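Local structure of putative alkaline phosphatase (Pseudomonas fluorescens, 4F19) at residues Val140-Ser145 / Ile205-Pro210; Pro11-Gln16 / Thr330-Val335; Asn123-Ile128 / Gly135-Val140. The protein probably captures phosphate for import by a Pst-type ABC transporter, and here holds hydrogen arsenate in its anion-binding site. All blocks are in the same frame, centred on the assembly; numbering follows the deposited sequence.

Interaction 1 of 3, residues Val140-Ser145 / Ile205-Pro210; sequences VYRSES and ITYMSP. With 8AR (hydrogen arsenate), chain B.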
ATOM      1  N   VAL A 140       6.331   9.988  14.520  1.00  5.36           N
ATOM      2  CA  VAL A 140       6.600   8.559  14.533  1.00  5.50           C
ATOM      3  C   VAL A 140       6.639   8.104  13.053  1.00  5.03           C
ATOM      4  O   VAL A 140       5.794   8.511  12.263  1.00  5.75           O
ATOM      5  CB  VAL A 140       5.542   7.783  15.309  1.00  5.78           C
ATOM      6  CG1 VAL A 140       5.906   6.300  15.401  1.00  6.48           C
ATOM      7  CG2 VAL A 140       5.402   8.364  16.738  1.00  8.12           C
ATOM      8  N   TYR A 141       7.613   7.273  12.715  1.00  5.14           N
ATOM      9  CA  TYR A 141       7.774   6.807  11.343  1.00  4.95           C
ATOM     10  C   TYR A 141       8.170   5.361  11.334  1.00  4.60           C
ATOM     11  O   TYR A 141       8.535   4.788  12.335  1.00  5.40           O
ATOM     12  CB  TYR A 141       8.775   7.677  10.562  1.00  5.59           C
ATOM     13  CG  TYR A 141      10.176   7.511  11.021  1.00  5.83           C
ATOM     14  CD1 TYR A 141      11.038   6.637  10.390  1.00  6.23           C
ATOM     15  CD2 TYR A 141      10.662   8.166  12.156  1.00  6.53           C
ATOM     16  CE1 TYR A 141      12.337   6.404  10.817  1.00  7.36           C
ATOM     17  CE2 TYR A 141      11.940   7.953  12.606  1.00  7.81           C
ATOM     18  CZ  TYR A 141      12.772   7.059  11.943  1.00  8.40           C
ATOM     19  OH  TYR A 141      14.035   6.828  12.418  1.00 10.57           O
ATOM     20  N   ARG A 142       8.070   4.735  10.138  1.00  4.59           N
ATOM     21  CA  ARG A 142       8.420   3.333   9.975  1.00  4.80           C
ATOM     22  C   ARG A 142       9.884   3.123   9.831  1.00  4.93           C
ATOM     23  O   ARG A 142      10.547   3.675   8.974  1.00  5.79           O
ATOM     24  CB  ARG A 142       7.652   2.754   8.760  1.00  4.94           C
ATOM     25  CG  ARG A 142       6.176   2.635   8.973  1.00  4.98           C
ATOM     26  CD  ARG A 142       5.793   1.464   9.857  1.00  5.01           C
ATOM     27  NE  ARG A 142       6.042   0.192   9.222  1.00  5.15           N
ATOM     28  CZ  ARG A 142       5.240  -0.337   8.281  1.00  4.75           C
ATOM     29  NH1 ARG A 142       4.076   0.229   7.979  1.00  4.90           N
ATOM     30  NH2 ARG A 142       5.651  -1.441   7.649  1.00  5.28           N
ATOM     31  N   SER A 143      10.403   2.213  10.707  0.70  5.65           N
ATOM     32  CA  SER A 143      11.800   1.859  10.758  0.70  6.30           C
ATOM     33  C   SER A 143      12.282   1.113   9.540  0.70  6.49           C
ATOM     34  O   SER A 143      13.500   1.142   9.210  0.70  8.63           O
ATOM     35  CB  SER A 143      12.074   0.961  12.031  0.70  7.58           C
ATOM     36  OG  SER A 143      11.543  -0.200  11.914  0.70  9.73           O
ATOM     37  N   GLU A 144      11.429   0.376   8.916  1.00  6.36           N
ATOM     38  CA  GLU A 144      11.769  -0.609   7.886  1.00  6.19           C
ATOM     39  C   GLU A 144      11.254  -0.191   6.523  1.00  5.32           C
ATOM     40  O   GLU A 144      10.682   0.868   6.317  1.00  7.21           O
ATOM     41  CB  GLU A 144      11.315  -2.007   8.315  1.00  6.97           C
ATOM     42  CG  GLU A 144       9.858  -2.394   8.110  1.00  6.88           C
ATOM     43  CD  GLU A 144       8.781  -1.765   8.967  1.00  6.14           C
ATOM     44  OE1 GLU A 144       8.881  -0.598   9.399  1.00  7.16           O
ATOM     45  OE2 GLU A 144       7.757  -2.479   9.210  1.00  6.38           O
ATOM     46  N   SER A 145      11.488  -1.056   5.532  1.00  5.59           N
ATOM     47  CA  SER A 145      11.077  -0.806   4.161  1.00  5.35           C
ATOM     48  C   SER A 145       9.579  -1.008   4.036  1.00  4.90           C
ATOM     49  O   SER A 145       9.055  -2.141   4.092  1.00  5.83           O
ATOM     50  CB  SER A 145      11.847  -1.732   3.222  1.00  5.63           C
ATOM     51  OG  SER A 145      11.452  -1.553   1.882  1.00  6.62           O
ATOM     52  N   ILE A 205       2.474  12.093  16.128  1.00  5.43           N
ATOM     53  CA  ILE A 205       1.746  12.102  14.848  1.00  5.04           C
ATOM     54  C   ILE A 205       2.448  11.147  13.890  1.00  5.06           C
ATOM     55  O   ILE A 205       3.662  10.976  13.961  1.00  5.48           O
ATOM     56  CB  ILE A 205       1.677  13.554  14.266  1.00  5.24           C
ATOM     57  CG1 ILE A 205       0.731  13.618  13.057  1.00  5.25           C
ATOM     58  CG2 ILE A 205       3.032  14.094  13.941  1.00  6.27           C
ATOM     59  CD1 ILE A 205       0.269  15.069  12.769  1.00  6.85           C
ATOM     60  N   THR A 206       1.689  10.555  12.965  1.00  4.94           N
ATOM     61  CA  THR A 206       2.286   9.640  11.981  1.00  4.76           C
ATOM     62  C   THR A 206       1.410   9.598  10.714  1.00  4.60           C
ATOM     63  O   THR A 206       0.417  10.296  10.605  1.00  5.53           O
ATOM     64  CB  THR A 206       2.454   8.246  12.587  1.00  5.36           C
ATOM     65  OG1 THR A 206       3.338   7.469  11.803  1.00  5.81           O
ATOM     66  CG2 THR A 206       1.169   7.527  12.800  1.00  5.78           C
ATOM     67  N   TYR A 207       1.828   8.745   9.805  1.00  4.82           N
ATOM     68  CA  TYR A 207       1.114   8.362   8.588  1.00  4.70           C
ATOM     69  C   TYR A 207       0.754   6.894   8.675  1.00  4.85           C
ATOM     70  O   TYR A 207       1.536   6.119   9.242  1.00  5.56           O
ATOM     71  CB  TYR A 207       1.958   8.702   7.344  1.00  4.96           C
ATOM     72  CG  TYR A 207       3.305   8.034   7.335  1.00  4.57           C
ATOM     73  CD1 TYR A 207       3.501   6.844   6.691  1.00  5.06           C
ATOM     74  CD2 TYR A 207       4.399   8.601   8.010  1.00  5.15           C
ATOM     75  CE1 TYR A 207       4.726   6.183   6.725  1.00  5.10           C
ATOM     76  CE2 TYR A 207       5.639   7.962   8.044  1.00  5.15           C
ATOM     77  CZ  TYR A 207       5.791   6.751   7.411  1.00  4.82           C
ATOM     78  OH  TYR A 207       7.005   6.121   7.473  1.00  5.58           O
ATOM     79  N   MET A 208      -0.384   6.477   8.125  1.00  4.41           N
ATOM     80  CA  MET A 208      -0.894   5.163   8.509  1.00  4.05           C
ATOM     81  C   MET A 208      -1.975   4.651   7.549  1.00  4.22           C
ATOM     82  O   MET A 208      -2.841   5.386   7.083  1.00  4.63           O
ATOM     83  CB  MET A 208      -1.519   5.279   9.928  1.00  4.38           C
ATOM     84  CG  MET A 208      -2.018   3.991  10.554  1.00  4.75           C
ATOM     85  SD  MET A 208      -0.798   2.676  10.664  1.00  5.12           S
ATOM     86  CE  MET A 208       0.529   3.526  11.548  1.00  5.84           C
ATOM     87  N   SER A 209      -1.968   3.325   7.403  1.00  4.11           N
ATOM     88  CA  SER A 209      -3.083   2.611   6.792  1.00  4.03           C
ATOM     89  C   SER A 209      -4.412   3.081   7.389  1.00  4.18           C
ATOM     90  O   SER A 209      -4.536   3.111   8.638  1.00  4.87           O
ATOM     91  CB  SER A 209      -2.954   1.117   7.124  1.00  4.57           C
ATOM     92  OG  SER A 209      -4.120   0.452   6.735  1.00  5.17           O
ATOM     93  N   PRO A 210      -5.441   3.343   6.591  1.00  4.25           N
ATOM     94  CA  PRO A 210      -6.718   3.754   7.186  1.00  4.70           C
ATOM     95  C   PRO A 210      -7.376   2.656   7.963  1.00  5.02           C
ATOM     96  O   PRO A 210      -8.236   2.939   8.818  1.00  6.09           O
ATOM     97  CB  PRO A 210      -7.534   4.203   5.954  1.00  5.22           C
ATOM     98  CG  PRO A 210      -6.975   3.359   4.820  1.00  5.52           C
ATOM     99  CD  PRO A 210      -5.479   3.305   5.111  1.00  5.20           C
TER
HETATM  100 AS   8AR B1401       3.590  -1.741   4.752  0.77  3.46          AS
HETATM  101  O1  8AR B1401       4.739  -2.121   3.644  1.00  3.86           O
HETATM  102  O2  8AR B1401       2.065  -2.016   4.059  1.00  4.20           O
HETATM  103  O3  8AR B1401       3.684  -2.709   6.074  1.00  4.12           O
HETATM  104  O4  8AR B1401       3.684  -0.137   5.183  1.00  4.33           O
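Val140 N donates to Ile205 O at 2.9 Å with an N-H...O angle of 177°, a bond between parallel strands 138-142 and 204-205 in the four-stranded mixed sheet of this periplasmic binding protein fold. Thr206 then ties the pair a second time: its OG1 gives a 2.7 Å bond to Val140 O, arriving from above the carbonyl plane. A chi1 of -164° makes this possible, since it swings OG1 to the side of CB that faces away from the Thr206 nitrogen. Further along, Tyr207 brings the edge of its ring to Tyr141 CB and receives at OH the N-H of Arg142, 3.2 Å away and nearly straight at 172°. That hydroxyl is also hydrogen-bonded to Thr149 OG1, so the ring is held at its tip from two residues.

Arg142 leads from the C-terminal end of this strand to the ligand. Its CB lies 3.7 Å from Tyr207 OH, and CG stays close to the same oxygen. Bends at chi2 and chi3 then carry the chain on to Glu144, gripped side-on: NE reaches OE1 at 3.0 Å on the syn side, while NH2 meets OE2 at 2.8 Å from above the carboxylate plane. Two bonds to one carboxylate limit rotation of the guanidinium, whose NH1/NH2 side turns to the arsenate. NH1 bonds weakly to arsenate O4; NH2, shared with Glu144 OE2, donates to arsenate O3, in the guanidinium plane, at 2.8 Å.

Interaction 2 of 3, residues Pro11-Gln16 / Thr330-Val335; sequences PQALYQ and TANAFV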
ATOM      1  N   PRO A  11      -2.656  -3.687   4.378  1.00  4.36           N
ATOM      2  CA  PRO A  11      -3.879  -4.431   4.071  1.00  4.73           C
ATOM      3  C   PRO A  11      -3.981  -5.770   4.830  1.00  4.58           C
ATOM      4  O   PRO A  11      -4.827  -6.596   4.475  1.00  5.21           O
ATOM      5  CB  PRO A  11      -3.720  -4.737   2.571  1.00  6.29           C
ATOM      6  CG  PRO A  11      -2.249  -5.019   2.442  1.00  5.94           C
ATOM      7  CD  PRO A  11      -1.595  -4.043   3.418  1.00  4.75           C
ATOM      8  N   GLN A  12      -3.169  -5.988   5.850  1.00  4.54           N
ATOM      9  CA  GLN A  12      -3.158  -7.339   6.398  0.60  4.75           C
ATOM     10  C   GLN A  12      -4.477  -7.736   7.022  1.00  5.20           C
ATOM     11  O   GLN A  12      -4.840  -8.898   6.963  1.00  5.86           O
ATOM     12  CB  GLN A  12      -2.018  -7.535   7.440  0.60  4.49           C
ATOM     13  CG  GLN A  12      -2.316  -6.778   8.754  0.60  4.82           C
ATOM     14  CD  GLN A  12      -1.188  -6.888   9.713  0.60  5.97           C
ATOM     15  OE1 GLN A  12       0.005  -6.998   9.354  0.60  5.95           O
ATOM     16  NE2 GLN A  12      -1.555  -7.011  11.018  0.60  9.14           N
ATOM     17  N   ALA A  13      -5.233  -6.785   7.641  1.00  5.40           N
ATOM     18  CA  ALA A  13      -6.506  -7.167   8.228  1.00  5.60           C
ATOM     19  C   ALA A  13      -7.531  -7.507   7.167  1.00  5.83           C
ATOM     20  O   ALA A  13      -8.433  -8.329   7.418  1.00  6.67           O
ATOM     21  CB  ALA A  13      -6.999  -6.062   9.167  1.00  6.64           C
ATOM     22  N   LEU A  14      -7.423  -6.957   5.950  1.00  5.60           N
ATOM     23  CA  LEU A  14      -8.255  -7.374   4.846  1.00  5.32           C
ATOM     24  C   LEU A  14      -7.951  -8.844   4.488  1.00  5.03           C
ATOM     25  O   LEU A  14      -8.856  -9.670   4.433  1.00  5.68           O
ATOM     26  CB  LEU A  14      -8.044  -6.476   3.632  1.00  5.45           C
ATOM     27  CG  LEU A  14      -8.656  -6.991   2.325  1.00  6.09           C
ATOM     28  CD1 LEU A  14     -10.173  -7.108   2.426  1.00  7.14           C
ATOM     29  CD2 LEU A  14      -8.254  -6.089   1.190  1.00  6.79           C
ATOM     30  N   TYR A  15      -6.682  -9.164   4.272  1.00  5.02           N
ATOM     31  CA  TYR A  15      -6.359 -10.520   3.846  1.00  5.13           C
ATOM     32  C   TYR A  15      -6.589 -11.549   4.938  1.00  5.42           C
ATOM     33  O   TYR A  15      -6.785 -12.733   4.626  1.00  6.16           O
ATOM     34  CB  TYR A  15      -4.933 -10.615   3.302  1.00  5.21           C
ATOM     35  CG  TYR A  15      -4.687  -9.681   2.117  1.00  4.74           C
ATOM     36  CD1 TYR A  15      -5.608  -9.556   1.077  1.00  6.19           C
ATOM     37  CD2 TYR A  15      -3.548  -8.937   2.039  1.00  4.82           C
ATOM     38  CE1 TYR A  15      -5.399  -8.680   0.038  1.00  6.47           C
ATOM     39  CE2 TYR A  15      -3.306  -8.068   0.987  1.00  4.93           C
ATOM     40  CZ  TYR A  15      -4.257  -7.905   0.000  1.00  5.15           C
ATOM     41  OH  TYR A  15      -4.121  -6.981  -1.005  1.00  6.02           O
ATOM     42  N   GLN A  16      -6.621 -11.121   6.202  0.50  5.54           N
ATOM     43  CA  GLN A  16      -6.982 -11.942   7.328  0.50  6.04           C
ATOM     44  C   GLN A  16      -8.443 -12.022   7.649  0.50  6.93           C
ATOM     45  O   GLN A  16      -8.860 -12.727   8.582  0.50  7.87           O
ATOM     46  CB  GLN A  16      -6.161 -11.470   8.530  0.50  6.55           C
ATOM     47  CG  GLN A  16      -4.688 -11.684   8.340  0.50  6.11           C
ATOM     48  CD  GLN A  16      -3.771 -10.892   9.337  0.50  6.98           C
ATOM     49  OE1 GLN A  16      -2.519 -11.078   9.273  0.50 10.15           O
ATOM     50  NE2 GLN A  16      -4.293 -10.067  10.115  0.50  7.83           N
ATOM     51  N   THR A 330     -14.448  -2.784   1.608  0.70  5.63           N
ATOM     52  CA  THR A 330     -14.990  -1.586   2.240  0.70  5.66           C
ATOM     53  C   THR A 330     -14.897  -1.595   3.759  0.70  5.83           C
ATOM     54  O   THR A 330     -14.620  -0.572   4.397  0.70  5.84           O
ATOM     55  CB  THR A 330     -16.433  -1.353   1.818  0.70  5.54           C
ATOM     56  OG1 THR A 330     -17.353  -2.282   2.389  0.70  5.93           O
ATOM     57  CG2 THR A 330     -16.597  -1.352   0.285  0.70  6.75           C
ATOM     58  N   ALA A 331     -15.144  -2.803   4.324  1.00  6.00           N
ATOM     59  CA  ALA A 331     -15.143  -2.937   5.767  1.00  6.30           C
ATOM     60  C   ALA A 331     -13.753  -2.663   6.352  1.00  6.12           C
ATOM     61  O   ALA A 331     -13.651  -2.398   7.561  1.00  7.71           O
ATOM     62  CB  ALA A 331     -15.575  -4.323   6.175  1.00  7.23           C
ATOM     63  N   ASN A 332     -12.725  -2.762   5.554  1.00  5.45           N
ATOM     64  CA  ASN A 332     -11.373  -2.535   5.940  1.00  5.74           C
ATOM     65  C   ASN A 332     -10.801  -1.193   5.497  1.00  5.44           C
ATOM     66  O   ASN A 332      -9.614  -0.953   5.498  1.00  5.71           O
ATOM     67  CB  ASN A 332     -10.487  -3.697   5.406  1.00  6.40           C
ATOM     68  CG  ASN A 332     -10.636  -4.897   6.314  1.00  6.56           C
ATOM     69  OD1 ASN A 332      -9.935  -5.000   7.334  1.00  7.65           O
ATOM     70  ND2 ASN A 332     -11.563  -5.794   6.003  1.00  7.51           N
ATOM     71  N   ALA A 333     -11.727  -0.240   5.199  1.00  5.18           N
ATOM     72  CA  ALA A 333     -11.393   1.140   4.914  1.00  5.19           C
ATOM     73  C   ALA A 333     -10.734   1.340   3.558  1.00  4.96           C
ATOM     74  O   ALA A 333     -10.010   2.337   3.370  1.00  5.85           O
ATOM     75  CB  ALA A 333     -10.565   1.804   6.040  1.00  6.14           C
ATOM     76  N   PHE A 334     -10.954   0.411   2.629  1.00  4.56           N
ATOM     77  CA  PHE A 334     -10.347   0.462   1.324  1.00  4.20           C
ATOM     78  C   PHE A 334     -11.407   0.637   0.217  1.00  4.37           C
ATOM     79  O   PHE A 334     -12.606   0.513   0.454  1.00  5.48           O
ATOM     80  CB  PHE A 334      -9.497  -0.799   1.081  1.00  4.51           C
ATOM     81  CG  PHE A 334      -8.400  -0.984   2.101  1.00  4.37           C
ATOM     82  CD1 PHE A 334      -7.492   0.020   2.399  1.00  4.88           C
ATOM     83  CD2 PHE A 334      -8.265  -2.200   2.746  1.00  5.02           C
ATOM     84  CE1 PHE A 334      -6.486  -0.182   3.325  1.00  5.39           C
ATOM     85  CE2 PHE A 334      -7.246  -2.422   3.664  1.00  5.31           C
ATOM     86  CZ  PHE A 334      -6.370  -1.400   3.952  1.00  5.13           C
ATOM     87  N   VAL A 335     -10.916   0.904  -0.996  1.00  4.63           N
ATOM     88  CA  VAL A 335     -11.744   1.149  -2.156  1.00  4.78           C
ATOM     89  C   VAL A 335     -11.672  -0.020  -3.122  1.00  4.52           C
ATOM     90  O   VAL A 335     -10.582  -0.332  -3.626  1.00  4.83           O
ATOM     91  CB  VAL A 335     -11.326   2.447  -2.891  1.00  5.14           C
ATOM     92  CG1 VAL A 335     -12.217   2.716  -4.053  1.00  5.45           C
ATOM     93  CG2 VAL A 335     -11.285   3.639  -1.926  1.00  6.91           C
TER
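Leu14 and Asn332 bring the two backbones closest, CA to CA 5.9 Å, where helix 12-15 meets the Schellman motif that ends helix 326-331. The evidence for that motif is the pair of bonds from Phe334 N to Ile329 O and from Ala333 N to Thr330 O, together with the positive phi of Ala333 (72°). On either side of Ala333 in the sequence, Asn332 and Phe334 both point their CB atoms toward the short helix.

Asn332 lays its amide against the backbone of the helix, with CG 3.7 Å from Leu14 CA, and its CB rests 4.1 Å from Leu14 CB. Phe334 meets the N-terminal end of the same helix. Its chi1 of -59° sets the ring opposite the carbonyl carbon across the CA-CB bond, and in this position CE2 presents an edge to Leu14 CB at 4.1 Å. CZ approaches Pro11 CA obliquely at 3.9 Å; Pro11 is the N-cap of helix 12-15, and its side chain is about 4 Å from the bound arsenate at the nearest atoms. Val91 touches both Leu14 and Phe334, so helix 12-15 and the loop just past helix 326-331 both rest on strand 85-94. One face of the Phe334 ring is met by Asn332 O, 3.2 Å above the plane and over its centre.

Interaction 3 of 3, residues Asn123-Ile128 / Gly135-Val140; sequences NTWDGI and GPIVVV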
ATOM      1  N   ASN A 123       7.249  22.073  14.509  1.00  7.03           N
ATOM      2  CA  ASN A 123       7.543  21.112  15.559  1.00  7.26           C
ATOM      3  C   ASN A 123       6.796  21.384  16.846  1.00  7.04           C
ATOM      4  O   ASN A 123       7.084  20.766  17.857  1.00  7.62           O
ATOM      5  CB  ASN A 123       9.029  20.970  15.753  1.00  9.05           C
ATOM      6  CG  ASN A 123       9.672  22.256  16.220  1.00 10.25           C
ATOM      7  OD1 ASN A 123       9.039  23.109  16.736  1.00 12.67           O
ATOM      8  ND2 ASN A 123      10.967  22.380  16.068  1.00 15.23           N
ATOM      9  N   THR A 124       5.739  22.224  16.763  1.00  7.17           N
ATOM     10  CA  THR A 124       4.869  22.485  17.912  1.00  7.63           C
ATOM     11  C   THR A 124       3.436  22.481  17.395  1.00  7.01           C
ATOM     12  O   THR A 124       3.152  22.884  16.264  1.00  7.90           O
ATOM     13  CB  THR A 124       5.185  23.824  18.580  1.00  9.39           C
ATOM     14  OG1 THR A 124       4.942  24.878  17.621  1.00 11.91           O
ATOM     15  CG2 THR A 124       6.558  23.863  19.146  1.00 12.24           C
ATOM     16  N   TRP A 125       2.574  22.054  18.296  0.70  7.76           N
ATOM     17  CA  TRP A 125       1.158  21.964  17.987  0.70  7.87           C
ATOM     18  C   TRP A 125       0.529  23.331  17.739  0.70  8.01           C
ATOM     19  O   TRP A 125      -0.442  23.472  17.009  0.70  8.33           O
ATOM     20  CB  TRP A 125       0.375  21.202  19.049  0.70  8.29           C
ATOM     21  CG  TRP A 125       0.704  19.718  19.011  0.70  7.64           C
ATOM     22  CD1 TRP A 125       1.662  19.048  19.668  0.70  8.78           C
ATOM     23  CD2 TRP A 125       0.081  18.788  18.127  0.70  7.53           C
ATOM     24  NE1 TRP A 125       1.662  17.743  19.285  0.70  9.20           N
ATOM     25  CE2 TRP A 125       0.731  17.566  18.322  0.70  7.12           C
ATOM     26  CE3 TRP A 125      -0.948  18.891  17.206  0.70  7.69           C
ATOM     27  CZ2 TRP A 125       0.377  16.412  17.606  0.70  8.56           C
ATOM     28  CZ3 TRP A 125      -1.329  17.728  16.466  0.70  8.85           C
ATOM     29  CH2 TRP A 125      -0.627  16.537  16.669  0.70  8.25           C
ATOM     30  N   ASP A 126       1.177  24.496  18.247  0.60  6.79           N
ATOM     31  CA  ASP A 126       0.825  25.907  18.018  0.60  7.72           C
ATOM     32  C   ASP A 126       0.950  26.234  16.580  0.60  8.72           C
ATOM     33  O   ASP A 126       0.244  27.178  16.103  0.60  9.37           O
ATOM     34  CB  ASP A 126       1.857  26.848  18.797  0.60  8.79           C
ATOM     35  CG  ASP A 126       2.093  26.411  20.208  0.60  7.77           C
ATOM     36  OD1 ASP A 126       2.582  25.270  20.447  0.60  8.80           O
ATOM     37  OD2 ASP A 126       1.997  27.332  21.077  0.60 12.31           O
ATOM     38  N   GLY A 127       1.922  25.537  15.966  1.00  8.99           N
ATOM     39  CA  GLY A 127       2.247  25.830  14.594  1.00 10.00           C
ATOM     40  C   GLY A 127       1.330  25.235  13.581  1.00  8.70           C
ATOM     41  O   GLY A 127       1.523  25.452  12.373  1.00 11.41           O
ATOM     42  N   ILE A 128       0.328  24.514  14.023  0.80  8.31           N
ATOM     43  CA  ILE A 128      -0.758  24.052  13.227  0.80  7.83           C
ATOM     44  C   ILE A 128      -1.929  25.008  13.441  0.80  7.59           C
ATOM     45  O   ILE A 128      -2.472  25.079  14.567  0.80  8.39           O
ATOM     46  CB  ILE A 128      -1.119  22.608  13.518  0.80  7.35           C
ATOM     47  CG1 ILE A 128       0.005  21.636  13.197  0.80  7.58           C
ATOM     48  CG2 ILE A 128      -2.365  22.234  12.692  0.80  7.79           C
ATOM     49  CD1 ILE A 128      -0.148  20.255  13.694  0.80  8.15           C
ATOM     50  N   GLY A 135       2.383  22.797  22.552  1.00 10.03           N
ATOM     51  CA  GLY A 135       3.384  21.875  22.967  1.00 10.93           C
ATOM     52  C   GLY A 135       4.082  21.122  21.847  1.00  8.81           C
ATOM     53  O   GLY A 135       3.771  21.365  20.657  1.00  8.79           O
ATOM     54  N   PRO A 136       5.040  20.282  22.134  1.00  8.95           N
ATOM     55  CA  PRO A 136       5.878  19.697  21.069  1.00  8.79           C
ATOM     56  C   PRO A 136       5.132  18.644  20.223  1.00  8.02           C
ATOM     57  O   PRO A 136       4.280  17.896  20.735  1.00  8.47           O
ATOM     58  CB  PRO A 136       7.008  19.039  21.855  1.00 10.79           C
ATOM     59  CG  PRO A 136       6.451  18.896  23.259  1.00 14.18           C
ATOM     60  CD  PRO A 136       5.552  19.965  23.483  1.00 11.06           C
ATOM     61  N   ILE A 137       5.509  18.570  18.974  1.00  7.18           N
ATOM     62  CA  ILE A 137       5.111  17.475  18.074  1.00  7.03           C
ATOM     63  C   ILE A 137       6.293  16.489  18.015  1.00  7.06           C
ATOM     64  O   ILE A 137       7.438  16.916  17.783  1.00  7.83           O
ATOM     65  CB  ILE A 137       4.832  17.978  16.653  1.00  7.29           C
ATOM     66  CG1 ILE A 137       3.718  18.997  16.616  1.00  7.31           C
ATOM     67  CG2 ILE A 137       4.551  16.804  15.734  1.00  8.26           C
ATOM     68  CD1 ILE A 137       3.494  19.645  15.267  1.00  8.12           C
ATOM     69  N   VAL A 138       5.990  15.219  18.150  1.00  6.74           N
ATOM     70  CA  VAL A 138       6.952  14.113  17.943  1.00  6.95           C
ATOM     71  C   VAL A 138       6.410  13.273  16.742  1.00  6.03           C
ATOM     72  O   VAL A 138       5.299  12.788  16.803  1.00  6.86           O
ATOM     73  CB  VAL A 138       7.166  13.295  19.201  1.00  7.73           C
ATOM     74  CG1 VAL A 138       7.883  11.993  18.936  1.00  8.03           C
ATOM     75  CG2 VAL A 138       7.983  14.116  20.212  1.00 11.07           C
ATOM     76  N   VAL A 139       7.235  13.137  15.727  1.00  6.11           N
ATOM     77  CA  VAL A 139       6.886  12.357  14.546  1.00  5.89           C
ATOM     78  C   VAL A 139       7.282  10.899  14.777  1.00  5.62           C
ATOM     79  O   VAL A 139       8.422  10.621  15.152  1.00  6.71           O
ATOM     80  CB  VAL A 139       7.589  12.925  13.293  1.00  6.52           C
ATOM     81  CG1 VAL A 139       7.452  11.994  12.108  1.00  7.80           C
ATOM     82  CG2 VAL A 139       7.032  14.299  12.986  1.00  7.96           C
ATOM     83  N   VAL A 140       6.331   9.988  14.520  1.00  5.36           N
ATOM     84  CA  VAL A 140       6.600   8.559  14.533  1.00  5.50           C
ATOM     85  C   VAL A 140       6.639   8.104  13.053  1.00  5.03           C
ATOM     86  O   VAL A 140       5.794   8.511  12.263  1.00  5.75           O
ATOM     87  CB  VAL A 140       5.542   7.783  15.309  1.00  5.78           C
ATOM     88  CG1 VAL A 140       5.906   6.300  15.401  1.00  6.48           C
ATOM     89  CG2 VAL A 140       5.402   8.364  16.738  1.00  8.12           C
TER
HETATM   90  O   HOH W   1       4.191  25.035  22.258  0.40 17.78           O
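Ile137 lies over one face of the Trp125 indole, the two side chains crossing at about a right angle. In the tryptophan conformer described here, CG1 sits 3.6 Å from the centroid of the five-membered ring and only 10° off its normal, a clear CH-pi contact. The chi1 of -60° at Ile137 places CG1 beside its own nitrogen, over the indole, and lets CD1 continue to Thr124 O at 3.4 Å and, in the Ile128 conformer described, to Ile128 CD1, which approaches obliquely, at 4.0 Å. With an alanine at Ile137, this indole face would probably lose its CH-pi partner, and a gap would open between Thr124 and Trp125.

The backbones pair alongside. Thr124 and Pro136 form a single antiparallel bridge, a non-hydrogen-bonded pair flanked by Ile137 N to Asn123 O at 2.9 Å and Trp125 N to Gly135 O at 2.7 Å. The first donor stands above its carbonyl plane, whereas the second lies nearly in line with its C=O bond. Gly135 O and Pro136 O also lie at the edge of the indole, near its plane, and Trp125 NE1 is hydrogen-bonded to Gly203 O just before strand 204-205.

Around this turn, Ile137 packs on Val117 of helix 111-119 and on Ile205 of strand 204-205, Ile128 touches Glu113 of the same helix, and the indole meets the Phe99 ring of strand 99-100 with the ring planes at about 45°.

Following the chain from the N terminus, residues 11-16 come first, but their partner 330-335 arrives only after some 310 residues, so interaction 2 closes a loop within which both other contacts nest. Interaction 3 closes a short turn leading into strand 138-142; interaction 1 follows in series from that strand, the two sharing Val140, and closes its loop after strand 204-205. Ile205 N lies 3.0 Å from Val138 O, a probable hydrogen bond that joins them in the four-stranded sheet. Interactions 1 and 2 touch where Pro210 CG packs 3.9 Å from Phe334 CE1, linking that sheet's loop to the helix ends beside the five-stranded sheet. Interactions 2 and 3 stay about 16 Å apart at their nearest atoms.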